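Local atomic coordinates of devB protein (Vibrio cholerae O1 biovar eltor str. N16961, PDB entry 1Y89), a protein that probably hydrolyses 6-phosphogluconolactone to 6-phosphogluconate in the pentose phosphate pathway, although its activity is not established. Residues 187-192 and 223-228; 133-138 and 182-187; 33-38 and 64-69; 12-17 and 42-47. All blocks are in the same frame, centred on the assembly; numbering follows the deposited sequence. Where two conformers were deposited one is given.

Contact 1: 187-192 and 223-228; sequences ISYLVL and GVTEWY
Tyr-189 lays its ring over one face of the Trp-227 indole in an offset stack, centroid to six-membered-ring centroid 4.5 Å with the planes at 26°. The two side chains run side by side, each with CG anti to its carbonyl carbon (chi1 -68° in both). Tyr-189 CD2 lies 3.6 Å from Trp-227 CZ2, while Tyr-189 CB lies over the same six-membered ring in a CH-pi contact. Thr-225 CG2 meets the Tyr-189 ring at its edge, and Val-191 CG2 touches the indole at CE3 and CZ3. Beyond the stack, Tyr-189 OH bonds to Ile-218 O.

On the other face of the sheet Ser-188 OG donates to the anti lone pair of Glu-226 OE1 (2.6 Å); the same OE1 has a salt bridge to Arg-186, and OE2 bonds to Asn-3. Beside them, Leu-190 CD2 packs 3.7 Å from Tyr-228 CB.

Five backbone hydrogen bonds join the parallel strands, ending with Val-191 N to Tyr-228 O (2.9 Å). Strand 134-137 flanks 186-191 on its other edge, strand 2-7 flanks 224-230, and Leu-17 of helix 10-25 covers the Leu-190 and Tyr-228 side.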
loop_
_atom_site.group_PDB
_atom_site.type_symbol
_atom_site.label_atom_id
_atom_site.label_comp_id
_atom_site.label_asym_id
_atom_site.label_seq_id
_atom_site.Cartn_x
_atom_site.Cartn_y
_atom_site.Cartn_z
ATOM N N ILE A 187 -1.385 11.752 0.678
ATOM C CA ILE A 187 -0.137 12.414 0.326
ATOM C C ILE A 187 0.916 11.328 0.233
ATOM O O ILE A 187 0.868 10.350 0.981
ATOM C CB ILE A 187 0.276 13.558 1.335
ATOM C CG1 ILE A 187 0.770 12.963 2.673
ATOM C CG2 ILE A 187 -0.927 14.551 1.596
ATOM C CD1 ILE A 187 1.260 14.050 3.735
ATOM N N SER A 188 1.849 11.496 -0.697
ATOM C CA SER A 188 2.786 10.436 -1.021
ATOM C C SER A 188 4.153 11.040 -1.169
ATOM O O SER A 188 4.386 11.784 -2.121
ATOM C CB SER A 188 2.410 9.708 -2.341
ATOM O OG SER A 188 1.052 9.280 -2.354
ATOM N N TYR A 189 5.036 10.714 -0.232
ATOM C CA TYR A 189 6.427 11.165 -0.281
ATOM C C TYR A 189 7.218 10.221 -1.178
ATOM O O TYR A 189 7.235 9.012 -0.924
ATOM C CB TYR A 189 7.040 11.149 1.115
ATOM C CG TYR A 189 6.455 12.184 2.049
ATOM C CD1 TYR A 189 6.826 13.531 1.929
ATOM C CD2 TYR A 189 5.563 11.812 3.084
ATOM C CE1 TYR A 189 6.324 14.500 2.770
ATOM C CE2 TYR A 189 5.024 12.784 3.954
ATOM C CZ TYR A 189 5.429 14.119 3.796
ATOM O OH TYR A 189 4.940 15.110 4.621
ATOM N N LEU A 190 7.795 10.763 -2.253
ATOM C CA LEU A 190 8.432 9.955 -3.290
ATOM C C LEU A 190 9.925 10.134 -3.056
ATOM O O LEU A 190 10.488 11.212 -3.308
ATOM C CB LEU A 190 8.034 10.437 -4.692
ATOM C CG LEU A 190 6.520 10.582 -4.944
ATOM C CD1 LEU A 190 6.268 11.048 -6.417
ATOM C CD2 LEU A 190 5.759 9.253 -4.598
ATOM N N VAL A 191 10.558 9.074 -2.536
ATOM C CA VAL A 191 11.911 9.217 -1.974
ATOM C C VAL A 191 12.773 8.109 -2.539
ATOM O O VAL A 191 12.735 6.990 -2.033
ATOM C CB VAL A 191 11.895 9.142 -0.434
ATOM C CG1 VAL A 191 13.286 9.444 0.126
ATOM C CG2 VAL A 191 10.870 10.146 0.136
ATOM N N LEU A 192 13.535 8.447 -3.583
ATOM C CA LEU A 192 14.301 7.486 -4.353
ATOM C C LEU A 192 15.797 7.769 -4.339
ATOM O O LEU A 192 16.218 8.932 -4.338
ATOM C CB LEU A 192 13.811 7.458 -5.808
ATOM C CG LEU A 192 12.575 6.584 -6.054
ATOM C CD1 LEU A 192 11.361 6.960 -5.232
ATOM C CD2 LEU A 192 12.222 6.578 -7.528
ATOM N N GLY A 223 -6.640 10.992 6.322
ATOM C CA GLY A 223 -6.515 10.109 5.169
ATOM C C GLY A 223 -5.207 9.336 5.190
ATOM O O GLY A 223 -4.675 9.025 6.255
ATOM N N VAL A 224 -4.671 9.077 3.996
ATOM C CA VAL A 224 -3.521 8.224 3.804
ATOM C C VAL A 224 -2.207 9.034 3.653
ATOM O O VAL A 224 -2.151 9.989 2.863
ATOM C CB VAL A 224 -3.749 7.366 2.524
ATOM C CG1 VAL A 224 -2.557 6.454 2.245
ATOM C CG2 VAL A 224 -5.011 6.486 2.751
ATOM N N THR A 225 -1.170 8.647 4.396
ATOM C CA THR A 225 0.163 9.201 4.159
ATOM C C THR A 225 1.017 8.040 3.642
ATOM O O THR A 225 1.027 6.972 4.259
ATOM C CB THR A 225 0.777 9.737 5.449
ATOM O OG1 THR A 225 -0.068 10.749 5.991
ATOM C CG2 THR A 225 2.152 10.349 5.184
ATOM N N GLU A 226 1.727 8.244 2.539
ATOM C CA GLU A 226 2.517 7.176 1.942
ATOM C C GLU A 226 3.961 7.562 1.802
ATOM O O GLU A 226 4.291 8.738 1.535
ATOM C CB GLU A 226 1.984 6.842 0.546
ATOM C CG GLU A 226 0.530 6.506 0.571
ATOM C CD GLU A 226 -0.028 6.172 -0.780
ATOM O OE1 GLU A 226 0.186 6.944 -1.749
ATOM O OE2 GLU A 226 -0.692 5.126 -0.852
ATOM N N TRP A 227 4.812 6.550 1.897
ATOM C CA TRP A 227 6.214 6.668 1.577
ATOM C C TRP A 227 6.519 5.676 0.455
ATOM O O TRP A 227 6.336 4.457 0.628
ATOM C CB TRP A 227 7.066 6.349 2.822
ATOM C CG TRP A 227 6.885 7.412 3.887
ATOM C CD1 TRP A 227 5.866 7.530 4.767
ATOM C CD2 TRP A 227 7.726 8.539 4.083
ATOM N NE1 TRP A 227 6.036 8.668 5.542
ATOM C CE2 TRP A 227 7.180 9.295 5.138
ATOM C CE3 TRP A 227 8.914 8.968 3.486
ATOM C CZ2 TRP A 227 7.776 10.470 5.607
ATOM C CZ3 TRP A 227 9.512 10.148 3.961
ATOM C CH2 TRP A 227 8.932 10.878 4.998
ATOM N N TYR A 228 6.944 6.186 -0.696
ATOM C CA TYR A 228 7.303 5.339 -1.850
ATOM C C TYR A 228 8.829 5.340 -1.928
ATOM O O TYR A 228 9.421 6.397 -2.158
ATOM C CB TYR A 228 6.768 5.957 -3.158
ATOM C CG TYR A 228 5.307 5.650 -3.460
ATOM C CD1 TYR A 228 4.304 6.008 -2.574
ATOM C CD2 TYR A 228 4.939 5.011 -4.634
ATOM C CE1 TYR A 228 2.978 5.700 -2.844
ATOM C CE2 TYR A 228 3.625 4.701 -4.920
ATOM C CZ TYR A 228 2.645 5.042 -4.010
ATOM O OH TYR A 228 1.339 4.701 -4.257
#

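Contact 2: 133-138 and 182-187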
loop_
_atom_site.group_PDB
_atom_site.type_symbol
_atom_site.label_atom_id
_atom_site.label_comp_id
_atom_site.label_asym_id
_atom_site.label_seq_id
_atom_site.Cartn_x
_atom_site.Cartn_y
_atom_site.Cartn_z
ATOM N N ASP A 133 -7.241 15.413 -3.648
ATOM C CA ASP A 133 -7.355 13.958 -3.807
ATOM C C ASP A 133 -6.000 13.299 -3.625
ATOM O O ASP A 133 -5.920 12.194 -3.069
ATOM C CB ASP A 133 -7.941 13.602 -5.177
ATOM C CG ASP A 133 -9.372 14.059 -5.317
ATOM O OD1 ASP A 133 -10.275 13.362 -4.801
ATOM O OD2 ASP A 133 -9.592 15.131 -5.914
ATOM N N TRP A 134 -4.940 13.985 -4.049
ATOM C CA TRP A 134 -3.610 13.378 -4.047
ATOM C C TRP A 134 -2.552 14.451 -4.123
ATOM O O TRP A 134 -2.593 15.336 -5.013
ATOM C CB TRP A 134 -3.460 12.462 -5.265
ATOM C CG TRP A 134 -2.286 11.476 -5.176
ATOM C CD1 TRP A 134 -1.536 11.161 -4.061
ATOM C CD2 TRP A 134 -1.804 10.649 -6.239
ATOM N NE1 TRP A 134 -0.604 10.188 -4.381
ATOM C CE2 TRP A 134 -0.757 9.851 -5.711
ATOM C CE3 TRP A 134 -2.148 10.518 -7.604
ATOM C CZ2 TRP A 134 -0.056 8.898 -6.502
ATOM C CZ3 TRP A 134 -1.455 9.575 -8.386
ATOM C CH2 TRP A 134 -0.420 8.778 -7.827
ATOM N N ILE A 135 -1.591 14.395 -3.209
ATOM C CA ILE A 135 -0.470 15.321 -3.249
ATOM C C ILE A 135 0.785 14.469 -3.329
ATOM O O ILE A 135 1.036 13.623 -2.435
ATOM C CB ILE A 135 -0.442 16.256 -1.995
ATOM C CG1 ILE A 135 -1.778 17.048 -1.877
ATOM C CG2 ILE A 135 0.773 17.210 -2.034
ATOM C CD1 ILE A 135 -1.815 18.037 -0.673
ATOM N N LEU A 136 1.580 14.712 -4.374
ATOM C CA LEU A 136 2.891 14.046 -4.538
ATOM C C LEU A 136 3.930 14.987 -3.935
ATOM O O LEU A 136 3.954 16.211 -4.270
ATOM C CB LEU A 136 3.224 13.876 -6.040
ATOM C CG LEU A 136 2.217 13.022 -6.851
ATOM C CD1 LEU A 136 2.832 12.735 -8.262
ATOM C CD2 LEU A 136 1.940 11.746 -6.150
ATOM N N LEU A 137 4.773 14.446 -3.063
ATOM C CA LEU A 137 5.720 15.263 -2.302
ATOM C C LEU A 137 7.119 14.723 -2.446
ATOM O O LEU A 137 7.303 13.511 -2.673
ATOM C CB LEU A 137 5.349 15.295 -0.797
ATOM C CG LEU A 137 4.022 16.013 -0.542
ATOM C CD1 LEU A 137 3.592 15.743 0.919
ATOM C CD2 LEU A 137 4.178 17.555 -0.784
ATOM N N GLY A 138 8.094 15.634 -2.328
ATOM C CA GLY A 138 9.504 15.282 -2.218
ATOM C C GLY A 138 9.976 15.346 -0.776
ATOM O O GLY A 138 9.297 15.933 0.116
ATOM N N GLN A 182 -1.968 18.411 5.241
ATOM C CA GLN A 182 -2.648 17.657 6.281
ATOM C C GLN A 182 -4.136 17.390 5.952
ATOM O O GLN A 182 -4.697 16.367 6.371
ATOM C CB GLN A 182 -2.514 18.421 7.612
ATOM C CG GLN A 182 -1.080 18.467 8.173
ATOM C CD GLN A 182 -0.894 19.544 9.258
ATOM O OE1 GLN A 182 -1.585 20.564 9.255
ATOM N NE2 GLN A 182 0.074 19.333 10.162
ATOM N N ALA A 183 -4.768 18.299 5.200
ATOM C CA ALA A 183 -6.177 18.136 4.819
ATOM C C ALA A 183 -6.446 17.196 3.640
ATOM O O ALA A 183 -7.608 16.858 3.346
ATOM C CB ALA A 183 -6.798 19.521 4.557
ATOM N N ALA A 184 -5.385 16.812 2.931
ATOM C CA ALA A 184 -5.524 16.008 1.708
ATOM C C ALA A 184 -5.979 14.569 1.986
ATOM O O ALA A 184 -5.743 14.028 3.080
ATOM C CB ALA A 184 -4.229 16.027 0.920
ATOM N N LYS A 185 -6.647 13.949 1.012
ATOM C CA LYS A 185 -7.087 12.563 1.190
ATOM C C LYS A 185 -5.893 11.598 1.204
ATOM O O LYS A 185 -5.952 10.521 1.825
ATOM C CB LYS A 185 -8.045 12.164 0.079
ATOM C CG LYS A 185 -9.378 12.940 0.147
ATOM C CD LYS A 185 -10.201 12.625 -1.088
ATOM C CE LYS A 185 -11.441 13.577 -1.245
ATOM N NZ LYS A 185 -12.143 13.388 -2.594
ATOM N N ARG A 186 -4.820 11.999 0.527
ATOM C CA ARG A 186 -3.695 11.114 0.262
ATOM C C ARG A 186 -2.485 11.959 -0.052
ATOM O O ARG A 186 -2.552 12.834 -0.934
ATOM C CB ARG A 186 -4.032 10.193 -0.922
ATOM C CG ARG A 186 -2.852 9.272 -1.346
ATOM C CD ARG A 186 -3.255 8.496 -2.597
ATOM N NE ARG A 186 -2.191 7.556 -3.001
ATOM C CZ ARG A 186 -2.149 6.919 -4.160
ATOM N NH1 ARG A 186 -3.113 7.109 -5.073
ATOM N NH2 ARG A 186 -1.122 6.105 -4.412
ATOM N N ILE A 187 -1.385 11.752 0.678
ATOM C CA ILE A 187 -0.137 12.414 0.326
ATOM C C ILE A 187 0.916 11.328 0.233
ATOM O O ILE A 187 0.868 10.350 0.981
ATOM C CB ILE A 187 0.276 13.558 1.335
ATOM C CG1 ILE A 187 0.770 12.963 2.673
ATOM C CG2 ILE A 187 -0.927 14.551 1.596
ATOM C CD1 ILE A 187 1.260 14.050 3.735
#
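Arg-186 spreads its guanidinium flat on the indole of Trp-134, centres 3.9 Å apart and planes at 12°, in a stack with off-centre cation-pi character. The arginine reaches this position with CG anti to the backbone N (chi1 176°) and an extended chain, which brings CD 3.5 Å from Trp-134 CD1. Leu-136 CD2 lies on the opposite face of the indole, so the ring is held between an aliphatic branch and a cation. The guanidinium has salt bridges from NH2 to Asp-20 and from NE to Glu-226, and NH1 bonds to Tyr-24 OH; the two carboxylates would be expected to balance its charge. Trp-134 NE1 bonds to Ser-188 OG.

The start of strand 186-191 pairs in parallel with strand 134-137 in the middle of the mixed sheet of this alpha/beta, Rossmann-like fold, with Ile-135 N donating to Arg-186 O (2.9 Å). On the other face of the sheet from the indole, Ile-135 CD1 packs 3.5 Å from Ala-184 CB and Leu-137 CD1 lies 4.0 Å from Ile-187 CB; Leu-181 of helix 178-183 touches both Ile-135 and Leu-137.

The solvent side is looser. There the extended Lys-185 runs beside Asp-133 and puts NZ 2.9 Å from its OD1, a salt bridge that meets the carboxylate from above its plane, tilted 36° out of it. Asp-133 OD2 turns instead to the backbone N of His-32, while Lys-185 is exposed.

Contact 3: 33-38 and 64-69; sequences ISLSGG and FWWGDE
Leu-35 sits against Trp-66 and Phe-64, its CB over one face of the Trp-66 indole and its CD1 3.7 Å from Phe-64 CD1; Ile-33 CB touches CD1 of the same phenyl ring. Between the parallel backbones three hydrogen bonds follow one another. Trp-65 N donates to Ile-33 O (2.8 Å), Leu-35 N to Trp-65 O (2.7 Å), and Gly-67 N to Leu-35 O (3.0 Å). The last comes from above the carbonyl plane, 43° out of it, where the 62-70 strand is interrupted.

Water takes over beyond the strand pairing. One molecule accepts from Trp-66 NE1 (2.9 Å) and donates to Ser-36 O, linking the indole to the loop; a second accepts from Gly-37 N and donates to Asp-68 OD1 (2.7 Å). Asp-68 OD2 bonds to Ser-147 OG. On the other face of the sheet Ser-34 OG, anti to its backbone N (chi1 175°), is close to Gly-67 N but poorly angled for a bond, and is hydrogen-bonded to Lys-176 NZ instead. Trp-65 NE1 is satisfied by His-32 ND1, with the ring stacked on His-100.

The pair forms the two strands of a beta-alpha-beta unit, connected through helices 39-48 and 53-56. The glycine-rich turn after strand 31-35, with Gly-38 as N-cap of helix 39-48, is the kind of loop that often binds ligands in Rossmann-like folds, so a similar role is possible here.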
loop_
_atom_site.group_PDB
_atom_site.type_symbol
_atom_site.label_atom_id
_atom_site.label_comp_id
_atom_site.label_asym_id
_atom_site.label_seq_id
_atom_site.Cartn_x
_atom_site.Cartn_y
_atom_site.Cartn_z
ATOM N N ILE A 33 -4.940 17.027 -8.147
ATOM C CA ILE A 33 -3.640 16.431 -7.889
ATOM C C ILE A 33 -2.601 17.549 -7.738
ATOM O O ILE A 33 -2.538 18.471 -8.550
ATOM C CB ILE A 33 -3.238 15.424 -8.989
ATOM C CG1 ILE A 33 -4.306 14.287 -9.033
ATOM C CG2 ILE A 33 -1.766 14.848 -8.737
ATOM C CD1 ILE A 33 -4.297 13.500 -10.271
ATOM N N SER A 34 -1.814 17.459 -6.676
ATOM C CA SER A 34 -0.744 18.426 -6.439
ATOM C C SER A 34 0.627 17.812 -6.816
ATOM O O SER A 34 1.000 16.731 -6.316
ATOM C CB SER A 34 -0.760 18.867 -4.984
ATOM O OG SER A 34 0.352 19.720 -4.726
ATOM N N LEU A 35 1.383 18.524 -7.656
ATOM C CA LEU A 35 2.653 18.023 -8.180
ATOM C C LEU A 35 3.846 18.682 -7.522
ATOM O O LEU A 35 3.849 19.888 -7.334
ATOM C CB LEU A 35 2.731 18.285 -9.684
ATOM C CG LEU A 35 1.668 17.617 -10.575
ATOM C CD1 LEU A 35 1.858 18.036 -12.028
ATOM C CD2 LEU A 35 1.783 16.068 -10.458
ATOM N N SER A 36 4.864 17.874 -7.214
ATOM C CA SER A 36 6.180 18.347 -6.799
ATOM C C SER A 36 7.055 18.343 -8.063
ATOM O O SER A 36 6.654 17.785 -9.106
ATOM C CB SER A 36 6.753 17.402 -5.727
ATOM O OG SER A 36 6.605 16.071 -6.176
ATOM N N GLY A 37 8.236 18.961 -7.964
ATOM C CA GLY A 37 9.215 18.908 -9.020
ATOM C C GLY A 37 10.374 18.020 -8.576
ATOM O O GLY A 37 10.374 17.458 -7.483
ATOM N N GLY A 38 11.371 17.883 -9.412
ATOM C CA GLY A 38 12.470 16.981 -9.031
ATOM C C GLY A 38 12.519 15.722 -9.856
ATOM O O GLY A 38 11.718 15.560 -10.789
ATOM N N PHE A 64 -4.253 19.637 -12.310
ATOM C CA PHE A 64 -2.920 19.678 -11.724
ATOM C C PHE A 64 -2.649 21.011 -11.090
ATOM O O PHE A 64 -2.891 22.070 -11.702
ATOM C CB PHE A 64 -1.821 19.376 -12.767
ATOM C CG PHE A 64 -1.812 17.952 -13.210
ATOM C CD1 PHE A 64 -1.689 16.918 -12.287
ATOM C CD2 PHE A 64 -1.932 17.636 -14.542
ATOM C CE1 PHE A 64 -1.679 15.566 -12.706
ATOM C CE2 PHE A 64 -1.929 16.293 -14.967
ATOM C CZ PHE A 64 -1.804 15.262 -14.041
ATOM N N TRP A 65 -2.128 20.921 -9.864
ATOM C CA TRP A 65 -1.708 22.079 -9.089
ATOM C C TRP A 65 -0.285 21.752 -8.644
ATOM O O TRP A 65 0.174 20.636 -8.885
ATOM C CB TRP A 65 -2.597 22.268 -7.860
ATOM C CG TRP A 65 -4.065 22.393 -8.166
ATOM C CD1 TRP A 65 -4.929 21.362 -8.493
ATOM C CD2 TRP A 65 -4.846 23.579 -8.133
ATOM N NE1 TRP A 65 -6.203 21.861 -8.689
ATOM C CE2 TRP A 65 -6.184 23.211 -8.443
ATOM C CE3 TRP A 65 -4.559 24.922 -7.847
ATOM C CZ2 TRP A 65 -7.214 24.132 -8.509
ATOM C CZ3 TRP A 65 -5.595 25.847 -7.907
ATOM C CH2 TRP A 65 -6.914 25.442 -8.239
ATOM N N TRP A 66 0.393 22.727 -8.043
ATOM C CA TRP A 66 1.752 22.573 -7.529
ATOM C C TRP A 66 1.821 22.719 -6.026
ATOM O O TRP A 66 1.219 23.664 -5.472
ATOM C CB TRP A 66 2.722 23.536 -8.249
ATOM C CG TRP A 66 3.142 22.891 -9.543
ATOM C CD1 TRP A 66 4.286 22.169 -9.779
ATOM C CD2 TRP A 66 2.367 22.820 -10.738
ATOM N NE1 TRP A 66 4.265 21.670 -11.052
ATOM C CE2 TRP A 66 3.091 22.041 -11.660
ATOM C CE3 TRP A 66 1.104 23.333 -11.116
ATOM C CZ2 TRP A 66 2.623 21.788 -12.970
ATOM C CZ3 TRP A 66 0.630 23.071 -12.410
ATOM C CH2 TRP A 66 1.376 22.288 -13.309
ATOM N N GLY A 67 2.525 21.784 -5.360
ATOM C CA GLY A 67 2.745 21.946 -3.905
ATOM C C GLY A 67 3.664 23.150 -3.647
ATOM O O GLY A 67 3.622 23.796 -2.599
ATOM N N ASP A 68 4.538 23.435 -4.601
ATOM C CA ASP A 68 5.354 24.655 -4.548
ATOM C C ASP A 68 5.848 24.978 -5.956
ATOM O O ASP A 68 5.852 24.095 -6.847
ATOM C CB ASP A 68 6.547 24.530 -3.526
ATOM C CG ASP A 68 7.632 23.539 -3.956
ATOM O OD1 ASP A 68 7.300 22.409 -4.400
ATOM O OD2 ASP A 68 8.835 23.876 -3.796
ATOM N N GLU A 69 6.294 26.218 -6.120
ATOM C CA GLU A 69 6.805 26.718 -7.379
ATOM C C GLU A 69 7.876 27.758 -7.072
ATOM O O GLU A 69 7.742 28.514 -6.105
ATOM C CB GLU A 69 5.698 27.364 -8.220
ATOM C CG GLU A 69 6.138 27.892 -9.603
ATOM C CD GLU A 69 6.786 26.801 -10.452
ATOM O OE1 GLU A 69 8.029 26.584 -10.321
ATOM O OE2 GLU A 69 6.043 26.157 -11.226
HETATM O O HOH W 1 6.353 19.670 -11.134
HETATM O O HOH W 2 8.748 20.509 -5.585
#

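Contact 4: 12-17 and 42-47; sequences AVVKSL and KMLFKL
Val-14 pushes both methyls into the surface of helix 42-47, in a hollow lined by Met-43, Leu-44 and Leu-47. With CG1 anti to the backbone N (chi1 163°), that branch meets the backbone of the opposing helix at Leu-44 CA (3.4 Å) and, separately, the Leu-47 methyl CD2 (3.5 Å), both closer than usual carbon contacts. CG2 turns to the neighbouring wall and meets CB of Met-43, a selenomethionine here, at 3.9 Å.

The bumps of the second helix fill in around this plug. Leu-47 slides past Val-14 in the opposite direction, and its CD2 comes to rest 3.5 Å from Val-14 O and 3.7 Å from Lys-15 CA, covering the backbone beside the valine. Leu-44 CD1 fits between Val-14 and Leu-17, 3.8 Å from Val-14 CG1 and 3.9 Å from Leu-17 CB. No hydrogen bond crosses the interface; it rests on van der Waals contacts between aliphatic groups. The helix axes approach to 9.3 Å at a crossing angle of -58°, and Val-14 buries more area here than any other residue of the two segments.

Ala-18, one turn after Val-14, also touches Leu-44 and Leu-47. Helix 10-25 lies on the sheet, with Val-13 and Leu-17 against Tyr-228 of strand 224-230, while Phe-45 of helix 39-48 turns to helix 80-89.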
loop_
_atom_site.group_PDB
_atom_site.type_symbol
_atom_site.label_atom_id
_atom_site.label_comp_id
_atom_site.label_asym_id
_atom_site.label_seq_id
_atom_site.Cartn_x
_atom_site.Cartn_y
_atom_site.Cartn_z
ATOM N N ALA A 12 9.546 1.019 -11.457
ATOM C CA ALA A 12 8.392 0.372 -10.802
ATOM C C ALA A 12 7.650 1.368 -9.953
ATOM O O ALA A 12 6.424 1.304 -9.880
ATOM C CB ALA A 12 8.852 -0.789 -9.920
ATOM N N VAL A 13 8.384 2.261 -9.283
ATOM C CA VAL A 13 7.726 3.359 -8.517
ATOM C C VAL A 13 6.839 4.172 -9.431
ATOM O O VAL A 13 5.659 4.377 -9.168
ATOM C CB VAL A 13 8.763 4.330 -7.856
ATOM C CG1 VAL A 13 8.023 5.500 -7.220
ATOM C CG2 VAL A 13 9.651 3.592 -6.801
ATOM N N VAL A 14 7.416 4.665 -10.523
ATOM C CA VAL A 14 6.681 5.590 -11.391
ATOM C C VAL A 14 5.537 4.880 -12.147
ATOM O O VAL A 14 4.499 5.469 -12.381
ATOM C CB VAL A 14 7.672 6.322 -12.282
ATOM C CG1 VAL A 14 7.005 6.938 -13.408
ATOM C CG2 VAL A 14 8.395 7.415 -11.406
ATOM N N LYS A 15 5.731 3.603 -12.471
ATOM C CA LYS A 15 4.667 2.768 -13.042
ATOM C C LYS A 15 3.468 2.710 -12.097
ATOM O O LYS A 15 2.334 2.864 -12.528
ATOM C CB LYS A 15 5.207 1.354 -13.307
ATOM C CG LYS A 15 4.165 0.314 -13.839
ATOM C CD LYS A 15 3.677 0.760 -15.222
ATOM C CE LYS A 15 2.887 -0.324 -16.031
ATOM N NZ LYS A 15 1.998 -1.206 -15.196
ATOM N N SER A 16 3.718 2.476 -10.806
ATOM C CA SER A 16 2.634 2.418 -9.827
ATOM C C SER A 16 1.882 3.754 -9.801
ATOM O O SER A 16 0.639 3.790 -9.818
ATOM C CB SER A 16 3.198 2.096 -8.438
ATOM O OG SER A 16 2.144 2.028 -7.513
ATOM N N LEU A 17 2.629 4.860 -9.824
ATOM C CA LEU A 17 2.002 6.176 -9.803
ATOM C C LEU A 17 1.165 6.455 -11.069
ATOM O O LEU A 17 0.072 7.034 -10.986
ATOM C CB LEU A 17 3.076 7.247 -9.633
ATOM C CG LEU A 17 3.881 7.188 -8.328
ATOM C CD1 LEU A 17 5.106 8.136 -8.409
ATOM C CD2 LEU A 17 3.008 7.543 -7.084
ATOM N N LYS A 42 9.870 14.121 -12.631
ATOM C CA LYS A 42 10.473 14.100 -13.986
ATOM C C LYS A 42 10.230 12.767 -14.679
ATOM O O LYS A 42 9.707 12.710 -15.791
ATOM C CB LYS A 42 12.004 14.341 -13.896
ATOM C CG LYS A 42 12.899 13.565 -14.895
ATOM C CD LYS A 42 14.084 12.797 -14.219
ATOM C CE LYS A 42 14.991 12.170 -15.241
ATOM N NZ LYS A 42 14.782 10.705 -15.408
HETATM N N MSE A 43 10.650 11.696 -14.009
HETATM C CA MSE A 43 10.444 10.337 -14.510
HETATM C C MSE A 43 8.965 10.027 -14.733
HETATM O O MSE A 43 8.598 9.433 -15.747
HETATM C CB MSE A 43 11.017 9.335 -13.525
HETATM C CG MSE A 43 12.518 9.374 -13.461
HETATM SE SE MSE A 43 13.111 7.800 -12.397
HETATM C CE MSE A 43 12.247 6.333 -13.480
ATOM N N LEU A 44 8.119 10.419 -13.777
ATOM C CA LEU A 44 6.680 10.234 -13.913
ATOM C C LEU A 44 6.124 10.946 -15.145
ATOM O O LEU A 44 5.392 10.347 -15.918
ATOM C CB LEU A 44 5.927 10.674 -12.641
ATOM C CG LEU A 44 4.393 10.585 -12.681
ATOM C CD1 LEU A 44 3.911 9.121 -12.943
ATOM C CD2 LEU A 44 3.847 11.121 -11.368
ATOM N N PHE A 45 6.504 12.207 -15.361
ATOM C CA PHE A 45 6.020 12.958 -16.531
ATOM C C PHE A 45 6.388 12.280 -17.846
ATOM O O PHE A 45 5.584 12.236 -18.772
ATOM C CB PHE A 45 6.609 14.394 -16.533
ATOM C CG PHE A 45 6.269 15.195 -15.276
ATOM C CD1 PHE A 45 5.059 15.004 -14.621
ATOM C CD2 PHE A 45 7.154 16.161 -14.791
ATOM C CE1 PHE A 45 4.733 15.736 -13.458
ATOM C CE2 PHE A 45 6.842 16.896 -13.637
ATOM C CZ PHE A 45 5.620 16.694 -12.979
ATOM N N LYS A 46 7.620 11.787 -17.947
ATOM C CA LYS A 46 8.033 11.078 -19.156
ATOM C C LYS A 46 7.179 9.838 -19.375
ATOM O O LYS A 46 6.818 9.512 -20.504
ATOM C CB LYS A 46 9.542 10.740 -19.116
ATOM C CG LYS A 46 10.421 12.044 -19.117
ATOM C CD LYS A 46 11.906 11.757 -19.290
ATOM C CE LYS A 46 12.494 11.220 -18.004
ATOM N NZ LYS A 46 13.918 10.750 -18.175
ATOM N N LEU A 47 6.893 9.121 -18.296
ATOM C CA LEU A 47 6.060 7.935 -18.421
ATOM C C LEU A 47 4.613 8.303 -18.814
ATOM O O LEU A 47 3.992 7.657 -19.680
ATOM C CB LEU A 47 6.095 7.103 -17.127
ATOM C CG LEU A 47 5.209 5.839 -17.114
ATOM C CD1 LEU A 47 5.543 4.852 -18.286
ATOM C CD2 LEU A 47 5.278 5.101 -15.791
#

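How the contacts relate
Contacts 1, 2 and 3 lie in one mixed sheet, where strands 224-230, 186-191, 134-137, 31-35 and 62-70 are consecutive neighbours. Contacts 1 and 2 share Ile-187 and have centres about 8 Å apart; contacts 2 and 3, about 10 Å apart, are bridged by backbone bonds between 134-137 and 31-35. Contact 4 belongs to a layer of helices packed on the sheet, 14 to 17 Å from the other centres; Leu-17 connects it to contacts 1 and 2, and Phe-45 reaches Leu-35 of contact 3. Along the chain the segments of contacts 3 and 4 alternate, followed by contact 2 and then contact 1. Early and late parts of the sequence thus build a single alpha/beta domain.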